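Long-range contacts in acetoacetate decarboxylase (Sphingomonas wittichii, PDB 5UPB), which probably acts as a lyase of the acetoacetate decarboxylase-like family, working through a Schiff base with its substrate as its relatives do: residues 13-17 against 108-113; 38-42 against 229-233; 57-63 against 79-85; 163-169 against 212-217; 204-210 against 243-249. All blocks are in the same frame, centred on the assembly; numbering follows the deposited sequence.

Contact 1. Residues 13-17 against 108-113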
# COMPACT_ATOMS: atom_id res chain seq x y z
N ALA A 13 21.79 -4.58 6.94
CA ALA A 13 20.38 -4.88 7.10
C ALA A 13 19.74 -4.13 8.26
O ALA A 13 18.59 -4.40 8.58
CB ALA A 13 20.17 -6.39 7.27
N SER A 14 20.47 -3.22 8.91
CA SER A 14 19.88 -2.45 10.01
C SER A 14 18.91 -1.43 9.44
O SER A 14 19.20 -0.76 8.45
CB SER A 14 20.96 -1.73 10.83
OG SER A 14 21.71 -2.60 11.66
N LEU A 15 17.75 -1.28 10.09
CA LEU A 15 16.81 -0.23 9.68
C LEU A 15 17.43 1.14 9.81
O LEU A 15 17.18 2.02 8.98
CB LEU A 15 15.56 -0.26 10.54
CG LEU A 15 14.35 -1.06 10.17
CD1 LEU A 15 13.28 -0.77 11.24
CD2 LEU A 15 13.85 -0.76 8.78
N VAL A 16 18.18 1.35 10.88
CA VAL A 16 18.69 2.66 11.26
C VAL A 16 20.14 2.48 11.67
O VAL A 16 20.50 1.45 12.24
CB VAL A 16 17.84 3.25 12.42
CG1 VAL A 16 18.41 4.58 12.85
CG2 VAL A 16 16.37 3.40 12.00
N ASP A 17 20.97 3.47 11.36
CA ASP A 17 22.35 3.55 11.85
C ASP A 17 22.49 4.81 12.70
O ASP A 17 21.59 5.65 12.75
CB ASP A 17 23.35 3.56 10.68
CG ASP A 17 22.89 4.43 9.53
OD1 ASP A 17 21.94 5.20 9.74
OD2 ASP A 17 23.45 4.34 8.41
N GLU A 108 8.84 2.49 7.81
CA GLU A 108 9.10 2.10 9.19
C GLU A 108 10.50 2.47 9.64
O GLU A 108 10.72 2.58 10.86
CB GLU A 108 8.80 0.58 9.40
CG GLU A 108 9.96 -0.37 9.26
CD GLU A 108 10.43 -0.57 7.80
OE1 GLU A 108 10.85 0.41 7.15
OE2 GLU A 108 10.38 -1.72 7.28
N TRP A 109 11.46 2.66 8.72
CA TRP A 109 12.76 3.16 9.15
C TRP A 109 12.66 4.55 9.73
O TRP A 109 13.40 4.89 10.66
CB TRP A 109 13.79 3.15 8.02
CG TRP A 109 13.33 3.57 6.67
CD1 TRP A 109 12.84 2.78 5.69
CD2 TRP A 109 13.38 4.89 6.12
NE1 TRP A 109 12.55 3.51 4.56
CE2 TRP A 109 12.88 4.81 4.79
CE3 TRP A 109 13.82 6.13 6.60
CZ2 TRP A 109 12.79 5.92 3.95
CZ3 TRP A 109 13.70 7.25 5.76
CH2 TRP A 109 13.18 7.12 4.44
N SER A 110 11.72 5.34 9.25
CA SER A 110 11.48 6.64 9.85
C SER A 110 10.70 6.51 11.15
O SER A 110 10.99 7.23 12.13
CB SER A 110 10.75 7.54 8.85
OG SER A 110 10.50 8.79 9.45
N LEU A 111 9.80 5.53 11.24
CA LEU A 111 9.14 5.25 12.50
C LEU A 111 10.14 4.91 13.59
O LEU A 111 10.09 5.45 14.71
CB LEU A 111 8.12 4.12 12.30
CG LEU A 111 7.33 3.74 13.55
CD1 LEU A 111 6.01 3.18 13.10
CD2 LEU A 111 8.11 2.77 14.39
N ILE A 112 11.06 4.00 13.29
CA ILE A 112 11.96 3.52 14.32
C ILE A 112 12.98 4.59 14.70
O ILE A 112 13.26 4.80 15.89
CB ILE A 112 12.62 2.22 13.85
CG1 ILE A 112 11.56 1.06 13.87
CG2 ILE A 112 13.84 1.91 14.70
CD1 ILE A 112 11.13 0.65 15.26
N ARG A 113 13.58 5.26 13.72
CA ARG A 113 14.46 6.37 14.06
C ARG A 113 13.74 7.36 14.96
O ARG A 113 14.28 7.81 15.97
CB ARG A 113 14.96 7.04 12.77
CG ARG A 113 16.03 8.17 12.88
CD ARG A 113 16.22 8.83 11.46
NE ARG A 113 14.93 9.35 10.98
CZ ARG A 113 14.50 9.51 9.72
NH1 ARG A 113 15.21 9.19 8.61
NH2 ARG A 113 13.28 10.01 9.58

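Contact 2. Residues 38-42 against 229-233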
# COMPACT_ATOMS: atom_id res chain seq x y z
N ARG A 38 -6.52 20.12 27.89
CA ARG A 38 -6.56 18.87 27.13
C ARG A 38 -5.18 18.51 26.59
O ARG A 38 -4.76 17.34 26.65
CB ARG A 38 -7.53 18.99 25.96
CG ARG A 38 -9.00 19.05 26.29
CD ARG A 38 -9.80 18.92 25.01
NE ARG A 38 -11.19 18.53 25.23
CZ ARG A 38 -12.10 18.43 24.27
NH1 ARG A 38 -11.77 18.70 23.01
NH2 ARG A 38 -13.34 18.07 24.57
N LEU A 39 -4.43 19.49 26.06
CA LEU A 39 -3.12 19.17 25.51
C LEU A 39 -2.15 18.74 26.60
O LEU A 39 -1.32 17.85 26.38
CB LEU A 39 -2.57 20.37 24.75
CG LEU A 39 -3.45 20.92 23.66
CD1 LEU A 39 -2.76 22.09 23.02
CD2 LEU A 39 -3.71 19.88 22.65
N GLN A 40 -2.24 19.33 27.80
CA GLN A 40 -1.31 18.96 28.87
C GLN A 40 -1.40 17.47 29.18
O GLN A 40 -0.39 16.83 29.48
CB GLN A 40 -1.58 19.77 30.14
CG GLN A 40 -0.60 19.44 31.27
CD GLN A 40 0.82 19.98 30.99
OE1 GLN A 40 1.01 21.18 30.75
NE2 GLN A 40 1.81 19.08 31.03
N ALA A 41 -2.61 16.90 29.11
CA ALA A 41 -2.79 15.47 29.38
C ALA A 41 -1.97 14.59 28.43
O ALA A 41 -1.66 13.44 28.76
CB ALA A 41 -4.28 15.13 29.30
N LEU A 42 -1.66 15.07 27.23
CA LEU A 42 -0.85 14.31 26.29
C LEU A 42 0.64 14.50 26.51
O LEU A 42 1.43 13.79 25.87
CB LEU A 42 -1.18 14.72 24.86
CG LEU A 42 -2.61 14.49 24.38
CD1 LEU A 42 -2.76 15.04 22.95
CD2 LEU A 42 -2.97 12.99 24.49
N LEU A 229 -7.77 11.49 18.41
CA LEU A 229 -7.78 12.73 17.65
C LEU A 229 -8.69 13.77 18.28
O LEU A 229 -8.47 14.96 18.09
CB LEU A 229 -8.22 12.45 16.21
CG LEU A 229 -7.24 11.57 15.45
CD1 LEU A 229 -7.93 10.81 14.30
CD2 LEU A 229 -6.13 12.44 14.91
N GLU A 230 -9.69 13.33 19.04
CA GLU A 230 -10.60 14.25 19.70
C GLU A 230 -9.87 15.21 20.64
O GLU A 230 -10.43 16.24 21.00
CB GLU A 230 -11.68 13.47 20.46
CG GLU A 230 -12.72 12.80 19.52
CD GLU A 230 -12.20 11.52 18.81
OE1 GLU A 230 -11.18 10.93 19.26
OE2 GLU A 230 -12.82 11.10 17.80
N CYS A 231 -8.67 14.87 21.10
CA CYS A 231 -7.90 15.77 21.95
C CYS A 231 -7.58 17.11 21.26
O CYS A 231 -7.35 18.11 21.96
CB CYS A 231 -6.61 15.08 22.39
SG CYS A 231 -6.90 13.65 23.39
N PHE A 232 -7.60 17.15 19.93
CA PHE A 232 -7.31 18.35 19.16
C PHE A 232 -8.57 18.94 18.54
O PHE A 232 -8.48 19.87 17.74
CB PHE A 232 -6.27 18.05 18.08
CG PHE A 232 -4.88 17.77 18.63
CD1 PHE A 232 -4.50 16.49 18.98
CD2 PHE A 232 -3.95 18.79 18.75
CE1 PHE A 232 -3.24 16.23 19.48
CE2 PHE A 232 -2.69 18.54 19.25
CZ PHE A 232 -2.33 17.26 19.61
N ALA A 233 -9.74 18.45 18.92
CA ALA A 233 -10.96 18.70 18.17
C ALA A 233 -11.47 20.12 18.38
O ALA A 233 -11.94 20.76 17.43
CB ALA A 233 -12.04 17.69 18.57

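Contact 3. Residues 57-63 against 79-85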
# COMPACT_ATOMS: atom_id res chain seq x y z
N TYR A 57 0.91 19.26 10.62
CA TYR A 57 1.58 19.30 9.33
C TYR A 57 1.44 18.00 8.57
O TYR A 57 1.28 16.92 9.14
CB TYR A 57 3.08 19.68 9.42
CG TYR A 57 4.01 18.64 10.04
CD1 TYR A 57 4.42 17.52 9.33
CD2 TYR A 57 4.49 18.81 11.32
CE1 TYR A 57 5.28 16.59 9.91
CE2 TYR A 57 5.35 17.89 11.89
CZ TYR A 57 5.73 16.79 11.19
OH TYR A 57 6.60 15.90 11.75
N VAL A 58 1.53 18.15 7.25
CA VAL A 58 1.76 17.04 6.34
C VAL A 58 2.96 17.41 5.49
O VAL A 58 3.01 18.51 4.94
CB VAL A 58 0.56 16.78 5.41
CG1 VAL A 58 0.90 15.67 4.44
CG2 VAL A 58 -0.69 16.50 6.23
N GLY A 59 3.94 16.52 5.42
CA GLY A 59 5.15 16.79 4.67
C GLY A 59 5.64 15.61 3.86
O GLY A 59 5.38 14.43 4.18
N ALA A 60 6.37 15.95 2.81
CA ALA A 60 7.11 15.00 1.99
C ALA A 60 8.60 15.19 2.25
O ALA A 60 9.14 16.28 1.98
CB ALA A 60 6.76 15.20 0.50
N PHE A 61 9.24 14.14 2.77
CA PHE A 61 10.59 14.20 3.29
C PHE A 61 11.53 13.35 2.44
O PHE A 61 11.15 12.31 1.90
CB PHE A 61 10.67 13.71 4.75
CG PHE A 61 9.97 14.58 5.72
CD1 PHE A 61 8.60 14.54 5.84
CD2 PHE A 61 10.69 15.48 6.50
CE1 PHE A 61 7.93 15.41 6.75
CE2 PHE A 61 10.03 16.33 7.37
CZ PHE A 61 8.65 16.29 7.49
N GLN A 62 12.77 13.79 2.39
CA GLN A 62 13.84 13.07 1.71
C GLN A 62 15.07 13.10 2.62
O GLN A 62 15.64 14.18 2.88
CB GLN A 62 14.11 13.71 0.35
CG GLN A 62 15.03 12.90 -0.55
CD GLN A 62 16.48 13.12 -0.22
OE1 GLN A 62 17.03 14.20 -0.42
NE2 GLN A 62 17.10 12.12 0.33
N SER A 63 15.49 11.94 3.12
CA SER A 63 16.59 11.86 4.07
C SER A 63 17.77 11.10 3.47
O SER A 63 17.61 10.25 2.58
CB SER A 63 16.15 11.20 5.38
OG SER A 63 15.79 9.86 5.12
N ALA A 79 14.90 6.32 0.81
CA ALA A 79 15.40 7.70 0.85
C ALA A 79 14.30 8.74 0.93
O ALA A 79 14.61 9.96 1.06
CB ALA A 79 16.24 7.97 -0.40
N VAL A 80 13.02 8.32 0.88
CA VAL A 80 11.89 9.24 0.89
C VAL A 80 10.82 8.70 1.79
O VAL A 80 10.64 7.47 1.90
CB VAL A 80 11.30 9.51 -0.52
CG1 VAL A 80 12.31 10.30 -1.37
CG2 VAL A 80 10.95 8.20 -1.22
N TYR A 81 10.10 9.61 2.42
CA TYR A 81 8.92 9.23 3.19
C TYR A 81 8.00 10.42 3.34
O TYR A 81 8.41 11.57 3.19
CB TYR A 81 9.31 8.68 4.55
CG TYR A 81 9.92 9.69 5.50
CD1 TYR A 81 11.29 9.91 5.51
CD2 TYR A 81 9.13 10.40 6.40
CE1 TYR A 81 11.87 10.80 6.42
CE2 TYR A 81 9.72 11.32 7.30
CZ TYR A 81 11.08 11.47 7.32
OH TYR A 81 11.71 12.34 8.19
N ASN A 82 6.74 10.12 3.63
CA ASN A 82 5.77 11.15 3.96
C ASN A 82 5.39 11.03 5.42
O ASN A 82 5.35 9.93 5.98
CB ASN A 82 4.54 11.02 3.09
CG ASN A 82 4.89 11.02 1.64
OD1 ASN A 82 5.34 12.02 1.12
ND2 ASN A 82 4.85 9.84 1.03
N GLU A 83 5.01 12.16 5.99
CA GLU A 83 4.72 12.21 7.41
C GLU A 83 3.66 13.25 7.71
O GLU A 83 3.64 14.34 7.11
CB GLU A 83 5.98 12.51 8.19
CG GLU A 83 5.82 12.55 9.69
CD GLU A 83 7.18 12.64 10.40
OE1 GLU A 83 7.84 11.59 10.53
OE2 GLU A 83 7.61 13.74 10.78
N ALA A 84 2.77 12.90 8.66
CA ALA A 84 1.79 13.84 9.18
C ALA A 84 1.88 13.85 10.70
O ALA A 84 2.08 12.80 11.35
CB ALA A 84 0.39 13.44 8.72
N ALA A 85 1.63 15.01 11.30
CA ALA A 85 1.76 15.10 12.74
C ALA A 85 0.86 16.17 13.32
O ALA A 85 0.52 17.16 12.66
CB ALA A 85 3.20 15.41 13.15

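Contact 4. Residues 163-169 against 212-217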
# COMPACT_ATOMS: atom_id res chain seq x y z
N LEU A 163 -4.51 24.50 2.10
CA LEU A 163 -4.12 25.91 2.07
C LEU A 163 -4.52 26.49 0.72
O LEU A 163 -4.21 25.89 -0.31
CB LEU A 163 -2.61 26.05 2.25
CG LEU A 163 -2.09 27.46 2.37
CD1 LEU A 163 -2.56 28.06 3.69
CD2 LEU A 163 -0.57 27.43 2.28
N THR A 164 -5.17 27.66 0.73
CA THR A 164 -5.31 28.48 -0.47
C THR A 164 -4.35 29.65 -0.30
O THR A 164 -4.52 30.47 0.61
CB THR A 164 -6.72 29.00 -0.67
OG1 THR A 164 -7.63 27.90 -0.76
CG2 THR A 164 -6.80 29.80 -1.96
N VAL A 165 -3.33 29.72 -1.15
CA VAL A 165 -2.23 30.67 -0.96
C VAL A 165 -2.75 32.07 -1.22
O VAL A 165 -3.46 32.31 -2.20
CB VAL A 165 -1.07 30.32 -1.89
CG1 VAL A 165 0.04 31.43 -1.86
CG2 VAL A 165 -0.50 28.94 -1.52
N THR A 166 -2.42 33.00 -0.32
CA THR A 166 -2.77 34.40 -0.50
C THR A 166 -1.57 35.29 -0.78
O THR A 166 -1.73 36.32 -1.42
CB THR A 166 -3.51 34.96 0.72
OG1 THR A 166 -2.73 34.78 1.91
CG2 THR A 166 -4.84 34.27 0.92
N ARG A 167 -0.38 34.92 -0.34
CA ARG A 167 0.77 35.79 -0.55
C ARG A 167 2.04 35.01 -0.30
O ARG A 167 2.05 33.96 0.36
CB ARG A 167 0.74 37.02 0.38
CG ARG A 167 0.65 36.63 1.86
CD ARG A 167 1.02 37.80 2.75
NE ARG A 167 0.83 37.48 4.16
CZ ARG A 167 1.72 36.84 4.93
NH1 ARG A 167 2.88 36.44 4.46
NH2 ARG A 167 1.45 36.63 6.19
N ALA A 168 3.12 35.52 -0.88
CA ALA A 168 4.44 35.08 -0.48
C ALA A 168 4.60 35.33 1.02
O ALA A 168 4.01 36.26 1.59
CB ALA A 168 5.51 35.83 -1.27
N GLY A 169 5.42 34.50 1.66
CA GLY A 169 5.59 34.58 3.10
C GLY A 169 7.05 34.64 3.48
O GLY A 169 7.94 34.68 2.64
N ILE A 212 8.48 30.19 1.20
CA ILE A 212 7.36 30.24 2.12
C ILE A 212 6.18 30.98 1.48
O ILE A 212 6.35 32.06 0.88
CB ILE A 212 7.78 30.94 3.43
CG1 ILE A 212 8.98 30.24 4.03
CG2 ILE A 212 6.64 30.96 4.41
CD1 ILE A 212 9.65 31.07 5.17
N TRP A 213 4.99 30.37 1.61
CA TRP A 213 3.73 30.95 1.15
C TRP A 213 2.69 30.84 2.25
O TRP A 213 2.55 29.78 2.87
CB TRP A 213 3.23 30.26 -0.11
CG TRP A 213 4.22 30.34 -1.25
CD1 TRP A 213 5.28 29.51 -1.46
CD2 TRP A 213 4.23 31.29 -2.31
NE1 TRP A 213 5.97 29.90 -2.59
CE2 TRP A 213 5.33 30.97 -3.14
CE3 TRP A 213 3.43 32.38 -2.64
CZ2 TRP A 213 5.67 31.73 -4.27
CZ3 TRP A 213 3.76 33.13 -3.78
CH2 TRP A 213 4.85 32.78 -4.59
N ALA A 214 1.95 31.91 2.49
CA ALA A 214 0.91 31.95 3.50
C ALA A 214 -0.44 31.92 2.81
O ALA A 214 -0.56 32.23 1.62
CB ALA A 214 1.02 33.21 4.38
N GLY A 215 -1.48 31.59 3.55
CA GLY A 215 -2.78 31.56 2.91
C GLY A 215 -3.87 31.16 3.87
O GLY A 215 -3.70 31.21 5.09
N GLU A 216 -5.02 30.86 3.29
CA GLU A 216 -6.20 30.55 4.06
C GLU A 216 -6.18 29.05 4.36
O GLU A 216 -6.18 28.26 3.42
CB GLU A 216 -7.46 30.91 3.31
CG GLU A 216 -8.72 30.67 4.13
CD GLU A 216 -10.00 30.77 3.32
OE1 GLU A 216 -9.90 30.86 2.07
OE2 GLU A 216 -11.09 30.75 3.91
N PRO A 217 -6.08 28.64 5.61
CA PRO A 217 -5.96 27.21 5.92
C PRO A 217 -7.29 26.52 6.11
O PRO A 217 -8.32 27.14 6.38
CB PRO A 217 -5.19 27.21 7.24
CG PRO A 217 -5.65 28.47 7.93
CD PRO A 217 -5.84 29.49 6.80
O HOH W 1 -8.34 27.12 2.02

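Contact 5. Residues 204-210 against 243-249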
# COMPACT_ATOMS: atom_id res chain seq x y z
N ARG A 204 18.40 21.06 16.05
CA ARG A 204 18.91 21.02 14.69
C ARG A 204 20.30 21.62 14.69
O ARG A 204 20.51 22.74 15.17
CB ARG A 204 17.94 21.82 13.82
CG ARG A 204 16.57 21.11 13.80
CD ARG A 204 15.52 21.74 12.91
NE ARG A 204 14.95 22.93 13.52
CZ ARG A 204 13.87 22.91 14.29
NH1 ARG A 204 13.25 21.77 14.55
NH2 ARG A 204 13.41 24.04 14.81
N SER A 205 21.23 20.93 14.04
CA SER A 205 22.58 21.41 13.88
C SER A 205 22.75 22.11 12.54
O SER A 205 23.75 22.80 12.31
CB SER A 205 23.56 20.23 13.99
OG SER A 205 23.42 19.37 12.85
N ASP A 206 21.74 22.00 11.70
CA ASP A 206 21.65 22.73 10.46
C ASP A 206 20.16 22.88 10.25
O ASP A 206 19.38 21.95 10.52
CB ASP A 206 22.41 21.95 9.36
CG ASP A 206 22.80 22.81 8.17
OD1 ASP A 206 21.98 23.59 7.67
OD2 ASP A 206 23.96 22.68 7.72
N LEU A 207 19.75 24.06 9.84
CA LEU A 207 18.33 24.38 9.67
C LEU A 207 18.17 25.38 8.54
O LEU A 207 18.89 26.39 8.52
CB LEU A 207 17.78 24.99 10.97
CG LEU A 207 16.44 25.71 10.91
CD1 LEU A 207 15.36 24.81 10.39
CD2 LEU A 207 16.09 26.22 12.30
N ARG A 208 17.28 25.09 7.61
CA ARG A 208 16.92 26.03 6.56
C ARG A 208 15.42 26.02 6.30
O ARG A 208 14.81 24.96 6.22
CB ARG A 208 17.66 25.73 5.25
CG ARG A 208 17.30 26.71 4.15
CD ARG A 208 18.00 26.44 2.85
NE ARG A 208 17.47 27.32 1.82
CZ ARG A 208 17.63 27.15 0.52
NH1 ARG A 208 18.32 26.11 0.08
NH2 ARG A 208 17.07 28.01 -0.33
N VAL A 209 14.82 27.19 6.20
CA VAL A 209 13.43 27.33 5.77
C VAL A 209 13.42 28.36 4.65
O VAL A 209 14.13 29.38 4.72
CB VAL A 209 12.47 27.72 6.91
CG1 VAL A 209 12.38 26.57 7.91
CG2 VAL A 209 12.94 29.02 7.61
N GLY A 210 12.60 28.12 3.64
CA GLY A 210 12.51 29.06 2.53
C GLY A 210 11.32 28.70 1.66
O GLY A 210 10.57 27.78 1.97
N TYR A 243 5.91 25.53 2.77
CA TYR A 243 7.29 25.99 2.69
C TYR A 243 8.19 24.80 2.47
O TYR A 243 7.78 23.63 2.58
CB TYR A 243 7.70 26.75 3.94
CG TYR A 243 7.61 25.93 5.20
CD1 TYR A 243 6.41 25.83 5.88
CD2 TYR A 243 8.73 25.33 5.75
CE1 TYR A 243 6.33 25.11 7.06
CE2 TYR A 243 8.66 24.62 6.92
CZ TYR A 243 7.46 24.52 7.58
OH TYR A 243 7.40 23.81 8.76
N SER A 244 9.46 25.11 2.24
CA SER A 244 10.50 24.09 2.15
C SER A 244 11.43 24.20 3.34
O SER A 244 11.67 25.28 3.90
CB SER A 244 11.26 24.20 0.84
OG SER A 244 10.35 24.04 -0.22
N TYR A 245 12.00 23.06 3.68
CA TYR A 245 12.73 22.90 4.91
C TYR A 245 13.86 21.91 4.75
O TYR A 245 13.68 20.83 4.18
CB TYR A 245 11.67 22.34 5.89
CG TYR A 245 12.04 21.99 7.29
CD1 TYR A 245 13.01 22.65 7.96
CD2 TYR A 245 11.42 20.91 7.91
CE1 TYR A 245 13.33 22.32 9.24
CE2 TYR A 245 11.73 20.55 9.20
CZ TYR A 245 12.69 21.26 9.86
OH TYR A 245 13.04 20.89 11.15
N GLY A 246 14.98 22.25 5.37
CA GLY A 246 16.12 21.35 5.40
C GLY A 246 16.69 21.36 6.79
O GLY A 246 16.71 22.40 7.47
N PHE A 247 17.23 20.20 7.21
CA PHE A 247 17.81 20.15 8.54
C PHE A 247 18.74 18.95 8.65
O PHE A 247 18.71 18.03 7.83
CB PHE A 247 16.71 20.08 9.61
CG PHE A 247 15.74 18.90 9.47
CD1 PHE A 247 14.61 18.97 8.67
CD2 PHE A 247 16.00 17.74 10.14
CE1 PHE A 247 13.75 17.88 8.55
CE2 PHE A 247 15.11 16.62 10.03
CZ PHE A 247 14.01 16.73 9.22
N ARG A 248 19.59 19.01 9.68
CA ARG A 248 20.44 17.91 10.09
C ARG A 248 20.13 17.74 11.55
O ARG A 248 20.14 18.72 12.30
CB ARG A 248 21.95 18.16 9.92
CG ARG A 248 22.58 18.04 8.53
CD ARG A 248 24.11 18.35 8.64
NE ARG A 248 24.94 18.05 7.47
CZ ARG A 248 25.43 18.94 6.58
NH1 ARG A 248 25.19 20.25 6.68
NH2 ARG A 248 26.17 18.49 5.58
N ILE A 249 20.01 16.49 11.96
CA ILE A 249 19.78 16.09 13.34
C ILE A 249 20.61 14.86 13.60
O ILE A 249 20.79 14.02 12.71
CB ILE A 249 18.29 15.83 13.60
CG1 ILE A 249 17.50 17.14 13.55
CG2 ILE A 249 18.10 15.13 14.90
CD1 ILE A 249 15.99 16.96 13.66

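Contact 1. Residues 13-17 against 108-113
Two residues of the loop, Leu15 and Val16, make all of this contact, pressing against the first turns of the helix that starts at Glu108. The apolar part comes first. Leu15 reaches across with both methyls: CD1 meets Ile112 CG1 at 3.6 Å, and CD2 packs 4.0 Å from Trp109 CB. Val16 leads with CG2, which lies 4.0 Å from Ile112 CG2 and slots in one helical turn, 3.6 Å from Trp109 O and 3.8 Å from Arg113 N.

Contacts with polar groups are van der Waals in kind. Leu15 CD2 sits 3.6 Å from Glu108 CD, the carboxylate carbon, while Leu15 O abuts Trp109 CB at 3.7 Å. Within the helix, Ile112 N bonds to Glu108 O at 2.8 Å and Arg113 N to Trp109 O at 3.1 Å, so the loop meets a backbone that is already paired.

The polar ends look elsewhere. Glu108 OE2 bonds to the backbone N of Ile123 and forms a salt bridge with Arg153, both of the second subunit, and Trp109 NE1 bonds to His154 of that subunit. What results is the N-terminal loop before strand 21-34 packed on the start of helix 108-116, at the interface with the second subunit of the tetramer.

Contact 2. Residues 38-42 against 229-233
Cys231 loses the most surface to the other segment. It lies on a short 3-10 turn, where Phe232 N bonds to Leu229 O at 3.0 Å, and the helix 38-42 closes over it. Its CB touches Leu42 CD1 at 3.9 Å, and its carbonyl O lies 4.0 Å from Arg38 CD and 4.1 Å from Leu39 CD2.

Arg38 comes next in buried surface. Its CB points toward the turn and the long, extended side chain runs along it, bringing NH1 to 3.4 Å from Glu230 O. The angle is too poor for a hydrogen bond, and the side chain is poorly ordered at the exposed margin. Leu42 is the third main contributor: the same CD1 that meets Cys231 also reaches Phe232 CE1 at 3.7 Å. Leu39 joins it on this ring, CD2 lying 3.8 Å from Phe232 CE2 in an off-centre CH-pi contact, 4.2 Å from the ring centroid.

The two leucines and the phenylalanine thus form the buried half of the contact. Beneath them run the strands of the main sheet: Phe232 rests on Leu86 and Ile88 of strand 80-92 and on Cys54 of strand 53-65, Leu39 touches Cys54 and Val49, and Leu42 reaches Phe102 of strand 95-105.

Contact 3. Residues 57-63 against 79-85
Tyr57 opens an antiparallel pairing, exchanging bonds with Ala85: N to O at 3.0 Å, and Ala85 N back to Tyr57 O at 2.9 Å. Its ring lies over Ala85 CB, 3.8 Å from the centroid, a CH-pi contact, and its OH donates to Glu83 OE2 at 2.6 Å. Val58 stands on the other face, CG2 against Ala84 CB at 4.1 Å. At Gly59 the hydrogen-bonded pair is with Glu83 (Gly59 N to Glu83 O 2.8 Å; Glu83 N to Gly59 O 2.9 Å), and a CB here would strike Phe61 CE1. Ala60 CB meets Asn82 OD1 at 3.5 Å, while Asn82 ND2 hydrogen-bonds to Asp106. Phe61 N bonds to Tyr81 O at 2.7 Å and Tyr81 N to Phe61 O at 2.9 Å; Phe61 sets its CB over the Tyr81 ring, 3.5 Å from the centroid, and the two rings are nearly parallel, planes at 5°, but slid apart. Gln62 CG packs on Val80 CG1 at 3.9 Å, and Ser63 N ends the run on Ala79 O at 3.0 Å.

This hairpin pair lies inside the large curled sheet, with strand 21-34 bonded beside 57-63 and strand 95-105 beside 79-85. On the face of Tyr57, Phe61 and Glu83, Glu83 OE1 makes a salt bridge with Lys121, and helix 108-116 closes over Tyr81 through Trp109.

Contact 4. Residues 163-169 against 212-217
A classic beta bulge interrupts this antiparallel pairing between strands 156-166 and 206-221 of the curled sheet: Thr166 and Arg167 both face Ala214. Thr166 N bonds to Ala214 O at 2.8 Å, and Arg167 N reaches that oxygen more weakly at 3.3 Å, while Ala214 N returns to Arg167 O at 3.0 Å. The register shifts by one, and the chain turns a corner at Arg167. Before the bulge, Thr164 N bonds to Glu216 O at 2.9 Å and Glu216 N to Thr164 O at 2.8 Å; beyond it, Gly169 N bonds to Ile212 O at 2.7 Å.

A CB on Gly215 would clash with Thr164 O. Trp213 packs against Val165 and Ala168, either side of the bulge in sequence: Val165 CG1 lies 3.6 Å from Trp213 CE3 and Ala168 CB over the ring face. Arg167 lays its guanidinium over Ala214 CB and forms a salt bridge with Asp173. A water donates to Glu216 O at 2.8 Å and lies 3.0 Å from Thr164 OG1.

Contact 5. Residues 204-210 against 243-249
Strands 206-210 and 243-249 run almost antiparallel, their axes 4.5 Å apart at closest and their directions 173° apart, as neighbours in the curled sheet of the acetoacetate decarboxylase fold. Two hydrogen-bonded pairs are regular. Arg208 N and Gly246 O, and Gly246 N and Arg208 O, are each 2.8 Å apart; Gly210 N meets Ser244 O at 3.0 Å and Ser244 N meets Gly210 O at 2.9 Å. Toward the other end Arg248 N bonds to Asp206 O at 3.1 Å, and Ser205 N turns to Arg248 O at 3.0 Å.

On the face of Leu207, Val209, Tyr245 and Phe247 the contacts are mostly apolar. Leu207 CD1 meets the edge of the Tyr245 ring at CE1, 3.4 Å away, and Val209 CG1 packs on Tyr245 CD1 at 4.0 Å. Arg204 CD lies 3.2 Å from Tyr245 OH and 3.9 Å from Phe247 CB. Phe247 stacks on Trp23. Across the sheet, Ser244 OG bonds to Asp26, and Arg208 makes a cation-pi contact with Tyr134 of the third subunit. Arg248 NH1 forms a salt bridge with Asp206 OD2, 2.9 Å apart, its hydrogen bond weak in angle.

Overall arrangement
Contact 3 sits nearest the middle of the chain, about 8 Å from its centre, and touches contacts 1 and 5. Contact 1 meets it where Trp109 CZ3 lies 3.4 Å from Ser63 OG, and contact 5 where Phe61 CE2 lies 4.2 Å from Phe247 CE1. Contacts 4 and 5 share strand 206-221 and meet at Ile212 CG1 and Tyr243 CB, 3.7 Å apart. Contact 2 stands alone, its centre about 28 Å from those of contacts 1 and 5. Contacts 3, 4 and 5 reach the third subunit; contact 1, and contact 2 through Leu42, meet the second. Glu83 of contact 3 forms a salt bridge with Lys121, consistent with a lysine-containing pocket as in acetoacetate decarboxylase.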